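Local coordinates for spike protein P5 (Enterobacteria phage PRD1, PDB 1YQ5), which forms, together with proteins P31 and P2, the spike complexes at the fivefold vertices of the capsid and is essential for infectivity, at residues V67-N70 and T71-T74. Residues are numbered along the deposited sequence; the frame is centred on the assembly and turned at random.
Sequences VKNN and TVTT
The backbone of N69 and V72 closes a type I beta turn: V72 N donates to N69 O over 2.9 Å, with an N-H...O angle of 161°. The turn follows directly on strand 59-68 of the C-terminal jelly roll, where the chain leaves one antiparallel sheet and runs through a loop to strand 76-83 in the other. Its inner side is the tight one. Asparagine suits N69 because its short chain, with CG anti to the backbone N (chi1 -171°), carries a small flat amide in among L131, N133, Y134 and Y77. V72 packs its CG2 methyl against that amide and also lies on L131, a place suited to a branched apolar residue. The outer side is looser: N70 and T71 form the exposed crest, though T71 OG1 is still held by a hydrogen bond to N133 ND2, and the T73 CG2 methyl merely rests 3.5 Å from N70 O. N70 suits the crest, its short side chain offering OD1 to K68, whose long chain, salt-bridged to D87 of the second subunit, curls forward so that NZ donates to N70 OD1 at 2.9 Å, tilted 25° from the carbonyl plane.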
loop_
_atom_site.group_PDB
_atom_site.type_symbol
_atom_site.label_atom_id
_atom_site.label_comp_id
_atom_site.label_asym_id
_atom_site.label_seq_id
_atom_site.Cartn_x
_atom_site.Cartn_y
_atom_site.Cartn_z
ATOM N N VAL A 67 8.851 8.295 1.853
ATOM C CA VAL A 67 9.688 9.463 2.048
ATOM C C VAL A 67 9.404 10.144 3.372
ATOM O O VAL A 67 8.260 10.200 3.827
ATOM C CB VAL A 67 9.494 10.524 0.929
ATOM C CG1 VAL A 67 8.052 11.007 0.903
ATOM C CG2 VAL A 67 10.427 11.705 1.168
ATOM N N LYS A 68 10.476 10.629 3.987
ATOM C CA LYS A 68 10.417 11.394 5.219
ATOM C C LYS A 68 11.342 12.579 4.950
ATOM O O LYS A 68 12.467 12.402 4.481
ATOM C CB LYS A 68 10.955 10.607 6.426
ATOM C CG LYS A 68 10.041 9.522 6.989
ATOM C CD LYS A 68 8.631 10.033 7.282
ATOM C CE LYS A 68 8.611 11.294 8.152
ATOM N NZ LYS A 68 9.179 11.112 9.523
ATOM N N ASN A 69 10.842 13.780 5.206
ATOM C CA ASN A 69 11.610 15.011 5.049
ATOM C C ASN A 69 11.005 15.875 6.142
ATOM O O ASN A 69 10.216 16.792 5.887
ATOM C CB ASN A 69 11.391 15.633 3.669
ATOM C CG ASN A 69 12.339 16.786 3.400
ATOM O OD1 ASN A 69 12.243 17.843 4.030
ATOM N ND2 ASN A 69 13.270 16.587 2.473
ATOM N N ASN A 70 11.381 15.533 7.371
ATOM C CA ASN A 70 10.884 16.161 8.583
ATOM C C ASN A 70 10.855 17.676 8.655
ATOM O O ASN A 70 10.094 18.232 9.445
ATOM C CB ASN A 70 11.643 15.588 9.783
ATOM C CG ASN A 70 11.423 14.095 9.937
ATOM O OD1 ASN A 70 10.822 13.460 9.069
ATOM N ND2 ASN A 70 11.903 13.527 11.040
ATOM N N THR A 71 11.662 18.345 7.842
ATOM C CA THR A 71 11.691 19.803 7.842
ATOM C C THR A 71 10.651 20.433 6.916
ATOM O O THR A 71 10.575 21.659 6.801
ATOM C CB THR A 71 13.087 20.324 7.474
ATOM O OG1 THR A 71 13.578 19.621 6.324
ATOM C CG2 THR A 71 14.040 20.121 8.651
ATOM N N VAL A 72 9.865 19.598 6.242
ATOM C CA VAL A 72 8.803 20.090 5.367
ATOM C C VAL A 72 7.531 19.414 5.861
ATOM O O VAL A 72 7.278 18.240 5.580
ATOM C CB VAL A 72 9.067 19.747 3.882
ATOM C CG1 VAL A 72 7.851 20.099 3.033
ATOM C CG2 VAL A 72 10.284 20.534 3.385
ATOM N N THR A 73 6.738 20.172 6.609
ATOM C CA THR A 73 5.517 19.662 7.217
ATOM C C THR A 73 4.244 20.308 6.693
ATOM O O THR A 73 3.196 20.209 7.326
ATOM C CB THR A 73 5.557 19.891 8.731
ATOM O OG1 THR A 73 5.676 21.298 8.978
ATOM C CG2 THR A 73 6.755 19.176 9.353
ATOM N N THR A 74 4.335 20.964 5.543
ATOM C CA THR A 74 3.182 21.625 4.950
ATOM C C THR A 74 2.926 21.107 3.539
ATOM O O THR A 74 3.768 20.426 2.956
ATOM C CB THR A 74 3.397 23.151 4.882
ATOM O OG1 THR A 74 4.626 23.430 4.202
ATOM C CG2 THR A 74 3.462 23.746 6.282
#